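Local atomic coordinates of acyl-CoA dehydrogenase (PDB entry 2PG0), a protein that probably catalyses the FAD-dependent dehydrogenation of acyl thioesters, placing a double bond between the alpha and beta carbons of the acyl chain. Residues F55-V60 and L93-V98; E62-L67 and W114-V119; E206-H211 and R358-P363. All coordinates share one frame; numbering follows the deposited sequence.

Contact 1. Residues F55-V60 and L93-V98; sequences FLCPWV and LHNDIV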
loop_
_atom_site.group_PDB
_atom_site.type_symbol
_atom_site.label_atom_id
_atom_site.label_comp_id
_atom_site.label_asym_id
_atom_site.label_seq_id
_atom_site.Cartn_x
_atom_site.Cartn_y
_atom_site.Cartn_z
ATOM N N PHE A 55 31.531 9.922 26.292
ATOM C CA PHE A 55 30.450 9.501 25.393
ATOM C C PHE A 55 30.917 8.596 24.248
ATOM O O PHE A 55 30.120 8.248 23.367
ATOM C CB PHE A 55 29.693 10.710 24.836
ATOM C CG PHE A 55 29.156 11.643 25.892
ATOM C CD1 PHE A 55 28.489 11.151 27.014
ATOM C CD2 PHE A 55 29.306 13.018 25.748
ATOM C CE1 PHE A 55 27.989 12.016 27.987
ATOM C CE2 PHE A 55 28.808 13.895 26.708
ATOM C CZ PHE A 55 28.155 13.396 27.835
ATOM N N LEU A 56 32.199 8.223 24.256
ATOM C CA LEU A 56 32.720 7.246 23.291
ATOM C C LEU A 56 33.045 5.931 23.974
ATOM O O LEU A 56 33.657 5.913 25.044
ATOM C CB LEU A 56 33.962 7.771 22.557
ATOM C CG LEU A 56 33.858 9.051 21.731
ATOM C CD1 LEU A 56 35.161 9.285 20.999
ATOM C CD2 LEU A 56 32.680 9.008 20.751
ATOM N N CYS A 57 32.621 4.833 23.347
ATOM C CA CYS A 57 32.857 3.477 23.854
ATOM C C CYS A 57 32.655 3.332 25.371
ATOM O O CYS A 57 33.522 2.789 26.055
ATOM C CB CYS A 57 34.264 3.012 23.468
ATOM S SG CYS A 57 34.598 3.084 21.711
ATOM N N PRO A 58 31.503 3.787 25.897
ATOM C CA PRO A 58 31.348 3.807 27.359
ATOM C C PRO A 58 31.283 2.404 27.981
ATOM O O PRO A 58 31.506 2.244 29.187
ATOM C CB PRO A 58 30.032 4.564 27.557
ATOM C CG PRO A 58 29.265 4.309 26.315
ATOM C CD PRO A 58 30.288 4.272 25.212
ATOM N N TRP A 59 30.997 1.401 27.147
ATOM C CA TRP A 59 30.901 -0.003 27.570
ATOM C C TRP A 59 32.270 -0.640 27.823
ATOM O O TRP A 59 32.358 -1.709 28.434
ATOM C CB TRP A 59 30.150 -0.822 26.507
ATOM C CG TRP A 59 30.742 -0.650 25.137
ATOM C CD1 TRP A 59 30.342 0.235 24.180
ATOM C CD2 TRP A 59 31.863 -1.357 24.585
ATOM N NE1 TRP A 59 31.136 0.123 23.066
ATOM C CE2 TRP A 59 32.073 -0.850 23.283
ATOM C CE3 TRP A 59 32.703 -2.379 25.060
ATOM C CZ2 TRP A 59 33.094 -1.320 22.451
ATOM C CZ3 TRP A 59 33.715 -2.851 24.225
ATOM C CH2 TRP A 59 33.899 -2.321 22.936
ATOM N N VAL A 60 33.326 0.001 27.321
ATOM C CA VAL A 60 34.698 -0.491 27.475
ATOM C C VAL A 60 35.063 -0.565 28.970
ATOM O O VAL A 60 34.594 0.246 29.774
ATOM C CB VAL A 60 35.702 0.386 26.665
ATOM C CG1 VAL A 60 37.145 0.166 27.111
ATOM C CG2 VAL A 60 35.566 0.109 25.157
ATOM N N LEU A 93 28.558 4.002 14.946
ATOM C CA LEU A 93 29.387 3.022 14.240
ATOM C C LEU A 93 30.680 2.722 15.022
ATOM O O LEU A 93 31.003 1.558 15.291
ATOM C CB LEU A 93 29.688 3.495 12.808
ATOM C CG LEU A 93 30.738 2.661 12.062
ATOM C CD1 LEU A 93 30.089 1.537 11.300
ATOM C CD2 LEU A 93 31.562 3.527 11.136
ATOM N N HIS A 94 31.392 3.779 15.406
ATOM C CA HIS A 94 32.598 3.661 16.241
ATOM C C HIS A 94 32.291 2.949 17.561
ATOM O O HIS A 94 32.928 1.950 17.887
ATOM C CB HIS A 94 33.213 5.059 16.471
ATOM C CG HIS A 94 34.353 5.091 17.447
ATOM N ND1 HIS A 94 35.652 4.791 17.091
ATOM C CD2 HIS A 94 34.396 5.436 18.757
ATOM C CE1 HIS A 94 36.441 4.920 18.143
ATOM N NE2 HIS A 94 35.705 5.318 19.166
ATOM N N ASN A 95 31.293 3.447 18.287
ATOM C CA ASN A 95 30.922 2.940 19.612
ATOM C C ASN A 95 30.424 1.496 19.617
ATOM O O ASN A 95 30.880 0.672 20.411
ATOM C CB ASN A 95 29.829 3.823 20.231
ATOM C CG ASN A 95 30.371 5.115 20.841
ATOM O OD1 ASN A 95 31.565 5.411 20.763
ATOM N ND2 ASN A 95 29.482 5.888 21.452
ATOM N N ASP A 96 29.492 1.200 18.715
ATOM C CA ASP A 96 28.657 0.012 18.853
ATOM C C ASP A 96 28.758 -0.995 17.713
ATOM O O ASP A 96 28.215 -2.094 17.808
ATOM C CB ASP A 96 27.202 0.443 19.080
ATOM C CG ASP A 96 27.056 1.327 20.309
ATOM O OD1 ASP A 96 27.522 0.906 21.398
ATOM O OD2 ASP A 96 26.503 2.442 20.175
ATOM N N ILE A 97 29.459 -0.623 16.650
ATOM C CA ILE A 97 29.651 -1.530 15.526
ATOM C C ILE A 97 31.100 -1.991 15.406
ATOM O O ILE A 97 31.359 -3.194 15.398
ATOM C CB ILE A 97 29.092 -0.936 14.203
ATOM C CG1 ILE A 97 27.561 -0.808 14.309
ATOM C CG2 ILE A 97 29.501 -1.801 12.978
ATOM C CD1 ILE A 97 26.938 0.194 13.367
ATOM N N VAL A 98 32.047 -1.054 15.354
ATOM C CA VAL A 98 33.433 -1.419 15.047
ATOM C C VAL A 98 34.243 -1.808 16.279
ATOM O O VAL A 98 34.798 -2.901 16.337
ATOM C CB VAL A 98 34.197 -0.325 14.254
ATOM C CG1 VAL A 98 35.565 -0.848 13.840
ATOM C CG2 VAL A 98 33.418 0.110 13.028
#

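Contact 2. Residues E62-L67 and W114-V119; sequences EKYGGL and WLPKCV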
loop_
_atom_site.group_PDB
_atom_site.type_symbol
_atom_site.label_atom_id
_atom_site.label_comp_id
_atom_site.label_asym_id
_atom_site.label_seq_id
_atom_site.Cartn_x
_atom_site.Cartn_y
_atom_site.Cartn_z
ATOM N N GLU A 62 36.860 -0.332 32.591
ATOM C CA GLU A 62 37.543 0.771 33.276
ATOM C C GLU A 62 39.066 0.748 33.117
ATOM O O GLU A 62 39.707 1.803 33.109
ATOM C CB GLU A 62 37.146 0.832 34.764
ATOM C CG GLU A 62 37.408 -0.452 35.561
ATOM C CD GLU A 62 36.917 -0.381 37.011
ATOM O OE1 GLU A 62 36.560 0.721 37.488
ATOM O OE2 GLU A 62 36.890 -1.439 37.676
ATOM N N LYS A 63 39.636 -0.446 32.962
ATOM C CA LYS A 63 41.088 -0.592 32.836
ATOM C C LYS A 63 41.665 -0.024 31.533
ATOM O O LYS A 63 42.868 0.224 31.448
ATOM C CB LYS A 63 41.525 -2.041 33.063
ATOM C CG LYS A 63 41.320 -2.984 31.899
ATOM C CD LYS A 63 41.751 -4.388 32.295
ATOM C CE LYS A 63 41.651 -5.352 31.135
ATOM N NZ LYS A 63 41.898 -6.754 31.579
ATOM N N TYR A 64 40.807 0.189 30.531
ATOM C CA TYR A 64 41.208 0.880 29.303
ATOM C C TYR A 64 40.718 2.326 29.283
ATOM O O TYR A 64 40.957 3.059 28.318
ATOM C CB TYR A 64 40.690 0.150 28.062
ATOM C CG TYR A 64 41.040 -1.317 27.992
ATOM C CD1 TYR A 64 42.350 -1.735 27.740
ATOM C CD2 TYR A 64 40.057 -2.288 28.155
ATOM C CE1 TYR A 64 42.666 -3.091 27.668
ATOM C CE2 TYR A 64 40.366 -3.637 28.086
ATOM C CZ TYR A 64 41.666 -4.030 27.840
ATOM O OH TYR A 64 41.958 -5.369 27.770
ATOM N N GLY A 65 40.029 2.732 30.346
ATOM C CA GLY A 65 39.558 4.109 30.478
ATOM C C GLY A 65 38.065 4.267 30.265
ATOM O O GLY A 65 37.542 5.381 30.310
ATOM N N GLY A 66 37.378 3.150 30.043
ATOM C CA GLY A 66 35.940 3.159 29.826
ATOM C C GLY A 66 35.127 3.232 31.103
ATOM O O GLY A 66 35.669 3.476 32.196
ATOM N N LEU A 67 33.822 3.009 30.974
ATOM C CA LEU A 67 32.909 3.168 32.104
ATOM C C LEU A 67 32.134 1.904 32.472
ATOM O O LEU A 67 31.276 1.942 33.356
ATOM C CB LEU A 67 31.946 4.340 31.853
ATOM C CG LEU A 67 32.603 5.718 31.698
ATOM C CD1 LEU A 67 31.614 6.754 31.176
ATOM C CD2 LEU A 67 33.237 6.167 33.019
ATOM N N TRP A 114 44.813 -0.417 21.403
ATOM C CA TRP A 114 43.787 0.317 20.650
ATOM C C TRP A 114 42.621 0.888 21.457
ATOM O O TRP A 114 42.205 2.029 21.218
ATOM C CB TRP A 114 43.271 -0.528 19.475
ATOM C CG TRP A 114 44.298 -0.749 18.402
ATOM C CD1 TRP A 114 45.228 0.146 17.954
ATOM C CD2 TRP A 114 44.480 -1.940 17.623
ATOM N NE1 TRP A 114 45.986 -0.418 16.958
ATOM C CE2 TRP A 114 45.550 -1.697 16.734
ATOM C CE3 TRP A 114 43.847 -3.190 17.597
ATOM C CZ2 TRP A 114 46.003 -2.661 15.818
ATOM C CZ3 TRP A 114 44.295 -4.149 16.686
ATOM C CH2 TRP A 114 45.366 -3.875 15.813
ATOM N N LEU A 115 42.093 0.114 22.396
ATOM C CA LEU A 115 40.885 0.525 23.123
ATOM C C LEU A 115 40.958 1.854 23.893
ATOM O O LEU A 115 40.023 2.648 23.813
ATOM C CB LEU A 115 40.335 -0.600 24.001
ATOM C CG LEU A 115 39.759 -1.809 23.258
ATOM C CD1 LEU A 115 39.241 -2.816 24.261
ATOM C CD2 LEU A 115 38.653 -1.405 22.269
ATOM N N PRO A 116 42.059 2.112 24.638
ATOM C CA PRO A 116 42.112 3.413 25.320
ATOM C C PRO A 116 41.910 4.622 24.398
ATOM O O PRO A 116 41.181 5.550 24.759
ATOM C CB PRO A 116 43.513 3.420 25.949
ATOM C CG PRO A 116 43.798 1.971 26.193
ATOM C CD PRO A 116 43.253 1.302 24.947
ATOM N N LYS A 117 42.522 4.602 23.218
ATOM C CA LYS A 117 42.384 5.719 22.285
ATOM C C LYS A 117 41.020 5.763 21.575
ATOM O O LYS A 117 40.569 6.827 21.149
ATOM C CB LYS A 117 43.542 5.746 21.294
ATOM C CG LYS A 117 44.839 6.281 21.891
ATOM C CD LYS A 117 45.975 6.147 20.900
ATOM C CE LYS A 117 47.323 6.305 21.586
ATOM N NZ LYS A 117 48.437 6.118 20.608
ATOM N N CYS A 118 40.364 4.611 21.463
ATOM C CA CYS A 118 38.982 4.571 20.972
ATOM C C CYS A 118 38.028 5.243 21.962
ATOM O O CYS A 118 37.063 5.879 21.549
ATOM C CB CYS A 118 38.526 3.135 20.687
ATOM S SG CYS A 118 39.378 2.352 19.291
ATOM N N VAL A 119 38.309 5.108 23.260
ATOM C CA VAL A 119 37.505 5.758 24.299
ATOM C C VAL A 119 37.679 7.283 24.295
ATOM O O VAL A 119 36.719 8.023 24.490
ATOM C CB VAL A 119 37.800 5.175 25.712
ATOM C CG1 VAL A 119 37.054 5.959 26.795
ATOM C CG2 VAL A 119 37.403 3.701 25.777
HETATM O O HOH W 1 41.119 5.833 27.549
#

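Contact 3. Residues E206-H211 and R358-P363; sequences EKVGLH and RYRDIP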
loop_
_atom_site.group_PDB
_atom_site.type_symbol
_atom_site.label_atom_id
_atom_site.label_comp_id
_atom_site.label_asym_id
_atom_site.label_seq_id
_atom_site.Cartn_x
_atom_site.Cartn_y
_atom_site.Cartn_z
ATOM N N GLU A 206 30.002 12.415 -2.840
ATOM C CA GLU A 206 28.807 13.266 -2.867
ATOM C C GLU A 206 27.545 12.399 -2.862
ATOM O O GLU A 206 27.318 11.607 -3.781
ATOM C CB GLU A 206 28.808 14.188 -4.089
ATOM C CG GLU A 206 29.836 15.313 -4.031
ATOM C CD GLU A 206 29.701 16.299 -5.191
ATOM O OE1 GLU A 206 28.958 16.005 -6.164
ATOM O OE2 GLU A 206 30.340 17.377 -5.130
ATOM N N LYS A 207 26.722 12.571 -1.833
ATOM C CA LYS A 207 25.540 11.723 -1.634
ATOM C C LYS A 207 24.241 12.543 -1.598
ATOM O O LYS A 207 24.274 13.769 -1.449
ATOM C CB LYS A 207 25.686 10.919 -0.338
ATOM C CG LYS A 207 27.097 10.356 -0.073
ATOM C CD LYS A 207 27.143 9.506 1.205
ATOM C CE LYS A 207 26.823 10.316 2.475
ATOM N NZ LYS A 207 27.825 11.385 2.708
ATOM N N VAL A 208 23.107 11.858 -1.730
ATOM C CA VAL A 208 21.778 12.491 -1.634
ATOM C C VAL A 208 21.594 13.177 -0.276
ATOM O O VAL A 208 21.028 14.262 -0.199
ATOM C CB VAL A 208 20.645 11.458 -1.865
ATOM C CG1 VAL A 208 19.273 12.043 -1.517
ATOM C CG2 VAL A 208 20.679 10.963 -3.322
ATOM N N GLY A 209 22.091 12.533 0.775
ATOM C CA GLY A 209 22.029 13.070 2.136
ATOM C C GLY A 209 23.184 12.572 2.985
ATOM O O GLY A 209 24.221 12.174 2.449
ATOM N N LEU A 210 22.999 12.602 4.310
ATOM C CA LEU A 210 24.081 12.356 5.273
ATOM C C LEU A 210 25.289 13.214 4.887
ATOM O O LEU A 210 26.429 12.754 4.891
ATOM C CB LEU A 210 24.440 10.855 5.337
ATOM C CG LEU A 210 23.702 9.949 6.336
ATOM C CD1 LEU A 210 22.201 9.964 6.112
ATOM C CD2 LEU A 210 24.223 8.506 6.283
ATOM N N HIS A 211 25.014 14.474 4.564
ATOM C CA HIS A 211 26.010 15.370 3.979
ATOM C C HIS A 211 27.224 15.639 4.878
ATOM O O HIS A 211 28.317 15.906 4.375
ATOM C CB HIS A 211 25.367 16.688 3.536
ATOM C CG HIS A 211 24.632 16.601 2.232
ATOM N ND1 HIS A 211 23.808 17.608 1.776
ATOM C CD2 HIS A 211 24.592 15.627 1.289
ATOM C CE1 HIS A 211 23.295 17.260 0.607
ATOM N NE2 HIS A 211 23.754 16.061 0.291
ATOM N N ARG A 358 15.839 15.762 6.686
ATOM C CA ARG A 358 15.396 14.484 7.255
ATOM C C ARG A 358 14.937 13.544 6.138
ATOM O O ARG A 358 15.272 12.359 6.144
ATOM C CB ARG A 358 14.271 14.695 8.275
ATOM C CG ARG A 358 14.628 15.645 9.435
ATOM C CD ARG A 358 15.375 14.930 10.532
ATOM N NE ARG A 358 15.649 15.808 11.676
ATOM C CZ ARG A 358 16.433 15.484 12.701
ATOM N NH1 ARG A 358 17.043 14.297 12.746
ATOM N NH2 ARG A 358 16.616 16.361 13.686
ATOM N N TYR A 359 14.194 14.094 5.176
ATOM C CA TYR A 359 13.694 13.335 4.019
ATOM C C TYR A 359 14.834 12.764 3.167
ATOM O O TYR A 359 14.793 11.597 2.778
ATOM C CB TYR A 359 12.765 14.212 3.166
ATOM C CG TYR A 359 12.272 13.553 1.888
ATOM C CD1 TYR A 359 11.020 12.928 1.849
ATOM C CD2 TYR A 359 13.041 13.576 0.725
ATOM C CE1 TYR A 359 10.550 12.334 0.679
ATOM C CE2 TYR A 359 12.586 12.988 -0.449
ATOM C CZ TYR A 359 11.340 12.363 -0.463
ATOM O OH TYR A 359 10.872 11.780 -1.619
ATOM N N ARG A 360 15.840 13.589 2.877
ATOM C CA ARG A 360 17.002 13.142 2.090
ATOM C C ARG A 360 17.851 12.110 2.832
ATOM O O ARG A 360 18.488 11.268 2.205
ATOM C CB ARG A 360 17.881 14.330 1.680
ATOM C CG ARG A 360 17.283 15.216 0.576
ATOM C CD ARG A 360 18.278 16.253 0.071
ATOM N NE ARG A 360 18.534 17.286 1.077
ATOM C CZ ARG A 360 19.563 17.282 1.919
ATOM N NH1 ARG A 360 20.456 16.298 1.885
ATOM N NH2 ARG A 360 19.693 18.269 2.802
ATOM N N ASP A 361 17.846 12.181 4.161
ATOM C CA ASP A 361 18.704 11.330 4.998
ATOM C C ASP A 361 18.166 9.905 5.170
ATOM O O ASP A 361 18.933 8.943 5.253
ATOM C CB ASP A 361 18.931 11.976 6.376
ATOM C CG ASP A 361 19.924 13.146 6.331
ATOM O OD1 ASP A 361 20.455 13.439 5.240
ATOM O OD2 ASP A 361 20.182 13.770 7.398
ATOM N N ILE A 362 16.845 9.770 5.199
ATOM C CA ILE A 362 16.237 8.494 5.582
ATOM C C ILE A 362 16.383 7.302 4.611
ATOM O O ILE A 362 16.564 6.181 5.079
ATOM C CB ILE A 362 14.752 8.663 6.056
ATOM C CG1 ILE A 362 14.269 7.413 6.818
ATOM C CG2 ILE A 362 13.819 9.063 4.896
ATOM C CD1 ILE A 362 15.039 7.165 8.123
ATOM N N PRO A 363 16.299 7.526 3.280
ATOM C CA PRO A 363 16.078 6.334 2.438
ATOM C C PRO A 363 17.248 5.349 2.380
ATOM O O PRO A 363 17.045 4.150 2.099
ATOM C CB PRO A 363 15.755 6.922 1.061
ATOM C CG PRO A 363 16.373 8.261 1.051
ATOM C CD PRO A 363 16.384 8.760 2.474
HETATM O O HOH W 2 22.058 15.714 4.366
#

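Contact 1. Residues F55-V60 and L93-V98
N95 leaves helix 89-105 with CG anti to its own carbonyl carbon (chi1 -79°), which lays its carboxamide along the backbone of the 55-60 loop, at about a right angle to L56. N95 ND2 donates to F55 O at 3.1 Å, nearly in the amide plane and on a carbonyl lone pair. N95 OD1 accepts from C57 N at 2.9 Å; this N-H points almost straight at the oxygen but reaches it from above the carbonyl plane. Two bonds to backbone groups on both sides of L56 fix the rotation of the amide.

W59 comes in from the other end of the loop, its CG in the crowded position between N and C (chi1 53°). The indole edge is turned to the helix, and W59 NE1 donates to N95 O at 2.7 Å, near the ring plane. N95 O lies where the helix widens into a pi-type turn, V98 N bonding to L93 O. One indole face rests on C57 CB and V60 CG2.

C57 SG meets the H94 ring obliquely, 3.6 Å from H94 NE2, while that nitrogen is bonded to C118 O. D96, near the indole, is held by S74 and N78. This is a buried loop-to-helix junction of the all-helical N-terminal domain of the acyl-CoA dehydrogenase fold, the side chain of H94 about 11 Å from the bound FAD.

Contact 2. Residues E62-L67 and W114-V119
Apolar contact is led by Y64, whose CG stands anti to its carbonyl carbon (chi1 -53°) so that the ring leans over the helix at 114-119. L115 CD1 lies over one face in a CH-pi contact, 4.2 Å from the centroid of the Y64 ring and displaced toward its rim. K63 CG covers the centre of the opposite face, so the phenol ring is sandwiched between a leucine methyl and the aliphatic part of a lysine. At the root of the side chain, Y64 CB packs on P116 CG at 4.1 Å.

The pairing lays the 62-67 turn, with its short 3-10 segment, on helix 108-120 of the helical N-terminal domain of the acyl-CoA dehydrogenase fold, away from the flavin. G65 has phi 106°, a conformation suited to a residue without a side chain.

The remaining contacts involve backbone carbonyls. V119 CG1 packs against the G65 carbonyl, 3.6 Å from G65 O. Y64 O approaches P116 CA to 3.2 Å in a CA-H...O contact. A water donates to Y64 O at 2.9 Å and to P116 O at 2.8 Å, bridging the two carbonyls. The helix is kinked here: the N atoms of P116, which has no N-H to give, and of K117 have no bond to the preceding turn.

Contact 3. Residues E206-H211 and R358-P363
The 206-211 loop passes the helix around 358-361 most closely at G209, whose CA lies 4.7 Å from D361 CA, near enough that a CB here would run into R360 O and D361 OD1. R360 and D361 grip the loop on both sides of this glycine. The R360 chain bends at chi3 (-70°) and brings R360 NH1 to V208 O at 3.0 Å, in the guanidinium plane and on a lone pair of the carbonyl. D361 OD1 takes the L210 N-H, 2.8 Å from L210 N, along a nearly straight line (171°), from above the carboxylate plane.

The planes of the H211 ring and the R360 guanidinium are 18° apart, but only R360 NH1 lies over the ring face, toward its rim, 3.3 Å from H211 CE1. H211 NE2 donates in the ring plane to K207 O, which holds the imidazole in this pose. A water accepts from the backbone N of H211 and from R360 NH1 and donates to D361 OD1, tying the arginine and aspartate ends together beside the loop. R360 NE also pairs with E351. L210 CD1 packs on D361 CB at 3.8 Å, and the L210 side chain comes within about 4 Å of the bound FAD.

The loop, between strands 199-201 and 216-220 of the middle domain, here meets a C-terminal-domain helix that also packs on helices 237-273 and 319-343; Y349 of the second subunit bonds to R360 O.

How the contacts relate
From the N terminus, contact 1 closes the chain from the loop after helix 44-52 back onto helix 89-105, across helix 71-84. Contact 2 starts later in that same loop and reaches the next helix, 108-120, so the two closures cross rather than nest. They also touch, through a probable hydrogen bond from helix to helix and a probable backbone bond between P58 and L67. Together they tie one loop to two successive helices of the N-terminal domain. Contact 3 follows in series, on the opposite side of the chain's centre, about 24 Å from contact 1 between centres, and spans 146 residues to join the middle and C-terminal domains.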